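PDB 2WAD: penicillin-binding protein 2B from Streptococcus pneumoniae, which cross-links the peptide stems of neighbouring glycan strands in cell-wall peptidoglycan as a penicillin-binding transpeptidase of the elongation machinery. Local coordinates for residues Y429-S443 with Q586-T600. Numbering follows the deposited sequence.
Sequences YGSFPITAVEALEYS and QGFYQVSHGTSPLTT. Unlike the reference sequence in segment 429-443: E438 (reference Gln). Unlike the reference sequence in segment 586-600: S592 (reference Ala), P597 (reference Gly).
E441 reaches from helix 436-442 into the loop 594-600, where its carboxylate meets T599. CB leaves the backbone with CG anti to N (chi1 179°), and the chain stays extended beyond it. CG passes 3.5 Å from Q590 O, CD lies near T599 OG1, and OE1 comes within 3.6 Å of Q590 CB. OE2 accepts from T599 OG1 at 2.6 Å through its anti lone pair, and a water donating to OE2 also accepts from T595 N, tying together two points of the loop. T599 OG1 itself accepts from S596 N. At the other end of the residue, E441 O accepts from T600 N at 3.3 Å.

The axes of segments 436-442 and 586-593 approach to 7.7 Å at 42°; G587 CA, with no side chain between the helices, meets V437 O (3.7 Å) and L440 CB. This is the helical part of the transpeptidase domain, and S443, ending helix 436-442 in a Schellman motif, hydrogen-bonds through OG to S386, the inferred acyl-ester serine, and to K615, consistent with the second serine of the SxN motif.

In the loop after helix 578-593, L598 puts its CB over one face of the Y442 ring, 3.9 Å from its centroid in a CH-pi contact, while E438 O lies over the opposite face. The leucine's branches diverge: CD1 approaches F432 CZ, and CD2 sits 3.7 Å from Y429 CE2.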
loop_
_atom_site.group_PDB
_atom_site.type_symbol
_atom_site.label_atom_id
_atom_site.label_comp_id
_atom_site.label_asym_id
_atom_site.label_seq_id
_atom_site.Cartn_x
_atom_site.Cartn_y
_atom_site.Cartn_z
ATOM N N TYR A 429 16.807 -17.991 39.049
ATOM C CA TYR A 429 16.083 -17.679 40.282
ATOM C C TYR A 429 15.176 -18.809 40.747
ATOM O O TYR A 429 14.206 -18.553 41.456
ATOM C CB TYR A 429 15.273 -16.392 40.122
ATOM C CG TYR A 429 16.187 -15.244 39.816
ATOM C CD1 TYR A 429 16.590 -14.377 40.822
ATOM C CD2 TYR A 429 16.720 -15.075 38.541
ATOM C CE1 TYR A 429 17.473 -13.340 40.555
ATOM C CE2 TYR A 429 17.604 -14.043 38.272
ATOM C CZ TYR A 429 17.973 -13.184 39.282
ATOM O OH TYR A 429 18.863 -12.164 39.045
ATOM N N GLY A 430 15.470 -20.037 40.328
ATOM C CA GLY A 430 14.578 -21.160 40.617
ATOM C C GLY A 430 13.141 -20.933 40.168
ATOM O O GLY A 430 12.890 -20.225 39.184
ATOM N N SER A 431 12.206 -21.545 40.890
ATOM C CA SER A 431 10.769 -21.362 40.662
ATOM C C SER A 431 10.213 -20.346 41.653
ATOM O O SER A 431 10.651 -20.267 42.803
ATOM C CB SER A 431 10.033 -22.687 40.861
ATOM O OG SER A 431 10.470 -23.598 39.874
ATOM N N PHE A 432 9.247 -19.557 41.208
ATOM C CA PHE A 432 8.765 -18.475 42.043
ATOM C C PHE A 432 7.403 -17.994 41.563
ATOM O O PHE A 432 7.041 -18.163 40.400
ATOM C CB PHE A 432 9.784 -17.319 42.077
ATOM C CG PHE A 432 10.119 -16.771 40.724
ATOM C CD1 PHE A 432 11.223 -17.247 40.022
ATOM C CD2 PHE A 432 9.316 -15.802 40.134
ATOM C CE1 PHE A 432 11.531 -16.766 38.750
ATOM C CE2 PHE A 432 9.616 -15.308 38.863
ATOM C CZ PHE A 432 10.720 -15.810 38.162
ATOM N N PRO A 433 6.634 -17.396 42.476
ATOM C CA PRO A 433 5.338 -16.835 42.126
ATOM C C PRO A 433 5.498 -15.582 41.270
ATOM O O PRO A 433 6.483 -14.846 41.423
ATOM C CB PRO A 433 4.707 -16.511 43.482
ATOM C CG PRO A 433 5.873 -16.329 44.410
ATOM C CD PRO A 433 7.018 -17.146 43.874
ATOM N N ILE A 434 4.544 -15.384 40.360
ATOM C CA ILE A 434 4.560 -14.294 39.388
ATOM C C ILE A 434 3.118 -13.892 39.022
ATOM O O ILE A 434 2.289 -14.736 38.688
ATOM C CB ILE A 434 5.426 -14.697 38.148
ATOM C CG1 ILE A 434 5.801 -13.474 37.328
ATOM C CG2 ILE A 434 4.737 -15.722 37.241
ATOM C CD1 ILE A 434 6.808 -13.776 36.216
ATOM N N THR A 435 2.809 -12.603 39.131
ATOM C CA THR A 435 1.536 -12.037 38.696
ATOM C C THR A 435 1.525 -11.729 37.198
ATOM O O THR A 435 2.516 -11.917 36.489
ATOM C CB THR A 435 1.227 -10.709 39.419
ATOM O OG1 THR A 435 2.193 -9.709 39.048
ATOM C CG2 THR A 435 1.169 -10.881 40.953
ATOM N N ALA A 436 0.390 -11.249 36.702
ATOM C CA ALA A 436 0.265 -11.015 35.262
ATOM C C ALA A 436 1.141 -9.813 34.872
ATOM O O ALA A 436 1.823 -9.830 33.844
ATOM C CB ALA A 436 -1.193 -10.811 34.883
ATOM N N VAL A 437 1.156 -8.809 35.739
ATOM C CA VAL A 437 1.976 -7.607 35.566
ATOM C C VAL A 437 3.457 -7.987 35.476
ATOM O O VAL A 437 4.160 -7.496 34.601
ATOM C CB VAL A 437 1.762 -6.636 36.739
ATOM C CG1 VAL A 437 2.710 -5.428 36.651
ATOM C CG2 VAL A 437 0.292 -6.180 36.848
ATOM N N GLU A 438 3.896 -8.901 36.350
ATOM C CA GLU A 438 5.288 -9.307 36.475
ATOM C C GLU A 438 5.677 -10.241 35.349
ATOM O O GLU A 438 6.816 -10.191 34.864
ATOM C CB GLU A 438 5.549 -10.017 37.826
ATOM C CG GLU A 438 5.643 -9.087 39.066
ATOM C CD GLU A 438 5.399 -9.846 40.388
ATOM O OE1 GLU A 438 5.198 -11.077 40.355
ATOM O OE2 GLU A 438 5.394 -9.224 41.468
ATOM N N ALA A 439 4.735 -11.104 34.957
ATOM C CA ALA A 439 4.891 -11.867 33.730
ATOM C C ALA A 439 5.252 -10.997 32.531
ATOM O O ALA A 439 6.096 -11.355 31.717
ATOM C CB ALA A 439 3.646 -12.712 33.427
ATOM N N LEU A 440 4.603 -9.856 32.404
ATOM C CA LEU A 440 4.948 -8.937 31.317
ATOM C C LEU A 440 6.301 -8.265 31.577
ATOM O O LEU A 440 7.154 -8.194 30.676
ATOM C CB LEU A 440 3.823 -7.921 31.100
ATOM C CG LEU A 440 2.545 -8.478 30.443
ATOM C CD1 LEU A 440 1.381 -7.509 30.472
ATOM C CD2 LEU A 440 2.775 -8.897 29.002
ATOM N N GLU A 441 6.503 -7.820 32.821
ATOM C CA GLU A 441 7.752 -7.140 33.213
ATOM C C GLU A 441 9.001 -7.975 32.935
ATOM O O GLU A 441 9.989 -7.444 32.402
ATOM C CB GLU A 441 7.728 -6.685 34.674
ATOM C CG GLU A 441 9.007 -5.994 35.140
ATOM C CD GLU A 441 8.940 -5.520 36.601
ATOM O OE1 GLU A 441 7.889 -5.693 37.255
ATOM O OE2 GLU A 441 9.946 -4.967 37.101
ATOM N N TYR A 442 8.913 -9.276 33.240
ATOM C CA TYR A 442 10.020 -10.220 33.088
ATOM C C TYR A 442 10.047 -11.007 31.784
ATOM O O TYR A 442 11.034 -11.686 31.467
ATOM C CB TYR A 442 10.022 -11.238 34.226
ATOM C CG TYR A 442 9.880 -10.684 35.617
ATOM C CD1 TYR A 442 10.242 -9.375 35.922
ATOM C CD2 TYR A 442 9.393 -11.488 36.644
ATOM C CE1 TYR A 442 10.095 -8.876 37.219
ATOM C CE2 TYR A 442 9.259 -11.002 37.935
ATOM C CZ TYR A 442 9.597 -9.699 38.220
ATOM O OH TYR A 442 9.434 -9.245 39.520
ATOM N N SER A 443 8.963 -10.908 31.022
ATOM C CA SER A 443 8.808 -11.684 29.798
ATOM C C SER A 443 8.801 -13.176 30.094
ATOM O O SER A 443 9.517 -13.947 29.464
ATOM C CB SER A 443 9.862 -11.323 28.741
ATOM O OG SER A 443 9.404 -11.629 27.419
ATOM N N GLN A 586 -0.134 -1.603 33.288
ATOM C CA GLN A 586 0.812 -1.612 34.411
ATOM C C GLN A 586 2.001 -2.509 34.061
ATOM O O GLN A 586 3.141 -2.179 34.379
ATOM C CB GLN A 586 0.131 -2.065 35.720
ATOM C CG GLN A 586 0.978 -2.004 36.995
ATOM C CD GLN A 586 1.369 -0.582 37.426
ATOM O OE1 GLN A 586 0.663 0.385 37.142
ATOM N NE2 GLN A 586 2.495 -0.457 38.121
ATOM N N GLY A 587 1.753 -3.626 33.386
ATOM C CA GLY A 587 2.858 -4.462 32.938
ATOM C C GLY A 587 3.797 -3.763 31.966
ATOM O O GLY A 587 5.015 -3.817 32.120
ATOM N N PHE A 588 3.240 -3.119 30.944
ATOM C CA PHE A 588 4.055 -2.374 29.969
ATOM C C PHE A 588 4.786 -1.212 30.642
ATOM O O PHE A 588 5.854 -0.772 30.198
ATOM C CB PHE A 588 3.219 -1.845 28.788
ATOM C CG PHE A 588 2.969 -2.856 27.697
ATOM C CD1 PHE A 588 2.757 -4.196 27.992
ATOM C CD2 PHE A 588 2.943 -2.466 26.361
ATOM C CE1 PHE A 588 2.504 -5.138 26.989
ATOM C CE2 PHE A 588 2.711 -3.414 25.345
ATOM C CZ PHE A 588 2.492 -4.747 25.676
ATOM N N TYR A 589 4.202 -0.688 31.707
ATOM C CA TYR A 589 4.833 0.434 32.392
ATOM C C TYR A 589 6.036 -0.032 33.211
ATOM O O TYR A 589 7.078 0.613 33.205
ATOM C CB TYR A 589 3.838 1.166 33.298
ATOM C CG TYR A 589 4.493 2.268 34.118
ATOM C CD1 TYR A 589 4.665 3.554 33.600
ATOM C CD2 TYR A 589 4.961 2.014 35.406
ATOM C CE1 TYR A 589 5.272 4.546 34.335
ATOM C CE2 TYR A 589 5.563 3.008 36.156
ATOM C CZ TYR A 589 5.703 4.271 35.610
ATOM O OH TYR A 589 6.295 5.281 36.318
ATOM N N GLN A 590 5.890 -1.166 33.892
ATOM C CA GLN A 590 6.961 -1.773 34.675
ATOM C C GLN A 590 8.084 -2.394 33.830
ATOM O O GLN A 590 9.207 -2.550 34.303
ATOM C CB GLN A 590 6.366 -2.783 35.678
ATOM C CG GLN A 590 5.506 -2.126 36.803
ATOM C CD GLN A 590 5.095 -3.066 37.948
ATOM O OE1 GLN A 590 5.673 -4.140 38.162
ATOM N NE2 GLN A 590 4.064 -2.663 38.681
ATOM N N VAL A 591 7.790 -2.773 32.592
ATOM C CA VAL A 591 8.810 -3.249 31.667
ATOM C C VAL A 591 9.869 -2.151 31.531
ATOM O O VAL A 591 11.057 -2.443 31.361
ATOM C CB VAL A 591 8.202 -3.495 30.256
ATOM C CG1 VAL A 591 9.283 -3.530 29.179
ATOM C CG2 VAL A 591 7.378 -4.780 30.235
ATOM N N SER A 592 9.431 -0.894 31.584
ATOM C CA SER A 592 10.334 0.226 31.333
ATOM C C SER A 592 10.720 1.008 32.593
ATOM O O SER A 592 11.598 1.855 32.517
ATOM C CB SER A 592 9.765 1.199 30.307
ATOM O OG SER A 592 8.501 1.680 30.730
ATOM N N HIS A 593 10.076 0.735 33.728
ATOM C CA HIS A 593 10.294 1.504 34.956
ATOM C C HIS A 593 10.674 0.624 36.138
ATOM O O HIS A 593 10.954 1.139 37.221
ATOM C CB HIS A 593 9.087 2.381 35.324
ATOM C CG HIS A 593 8.814 3.485 34.338
ATOM N ND1 HIS A 593 8.184 3.274 33.127
ATOM C CD2 HIS A 593 9.071 4.811 34.398
ATOM C CE1 HIS A 593 8.082 4.421 32.479
ATOM N NE2 HIS A 593 8.623 5.367 33.223
ATOM N N GLY A 594 10.678 -0.694 35.940
ATOM C CA GLY A 594 10.911 -1.635 37.037
ATOM C C GLY A 594 12.321 -1.642 37.616
ATOM O O GLY A 594 13.264 -1.151 37.005
ATOM N N THR A 595 12.478 -2.243 38.790
ATOM C CA THR A 595 13.784 -2.256 39.451
ATOM C C THR A 595 14.232 -3.652 39.856
ATOM O O THR A 595 15.057 -3.806 40.758
ATOM C CB THR A 595 13.776 -1.384 40.706
ATOM O OG1 THR A 595 12.764 -1.872 41.598
ATOM C CG2 THR A 595 13.482 0.091 40.342
ATOM N N SER A 596 13.710 -4.664 39.169
ATOM C CA SER A 596 14.093 -6.051 39.433
ATOM C C SER A 596 15.294 -6.431 38.556
ATOM O O SER A 596 15.491 -5.888 37.466
ATOM C CB SER A 596 12.885 -6.964 39.178
ATOM O OG SER A 596 13.230 -8.337 39.039
ATOM N N PRO A 597 16.109 -7.380 39.022
ATOM C CA PRO A 597 17.096 -7.935 38.095
ATOM C C PRO A 597 16.457 -8.559 36.837
ATOM O O PRO A 597 17.164 -8.789 35.842
ATOM C CB PRO A 597 17.847 -8.984 38.921
ATOM C CG PRO A 597 17.268 -8.931 40.314
ATOM C CD PRO A 597 16.139 -7.970 40.375
ATOM N N LEU A 598 15.140 -8.779 36.853
ATOM C CA LEU A 598 14.454 -9.402 35.715
ATOM C C LEU A 598 13.687 -8.403 34.856
ATOM O O LEU A 598 13.071 -8.787 33.863
ATOM C CB LEU A 598 13.508 -10.539 36.156
ATOM C CG LEU A 598 14.189 -11.685 36.899
ATOM C CD1 LEU A 598 13.177 -12.703 37.414
ATOM C CD2 LEU A 598 15.249 -12.345 36.030
ATOM N N THR A 599 13.685 -7.138 35.260
ATOM C CA THR A 599 13.075 -6.108 34.451
ATOM C C THR A 599 13.764 -6.065 33.089
ATOM O O THR A 599 14.996 -5.962 33.006
ATOM C CB THR A 599 13.190 -4.742 35.123
ATOM O OG1 THR A 599 12.374 -4.739 36.303
ATOM C CG2 THR A 599 12.692 -3.647 34.157
ATOM N N THR A 600 12.971 -6.145 32.023
ATOM C CA THR A 600 13.536 -6.344 30.696
ATOM C C THR A 600 13.699 -5.062 29.879
ATOM O O THR A 600 14.419 -5.057 28.877
ATOM C CB THR A 600 12.674 -7.311 29.851
ATOM O OG1 THR A 600 11.318 -6.836 29.824
ATOM C CG2 THR A 600 12.729 -8.750 30.426
HETATM O O HOH W 1 9.268 -7.496 28.564
HETATM O O HOH W 2 10.086 -3.791 39.433
#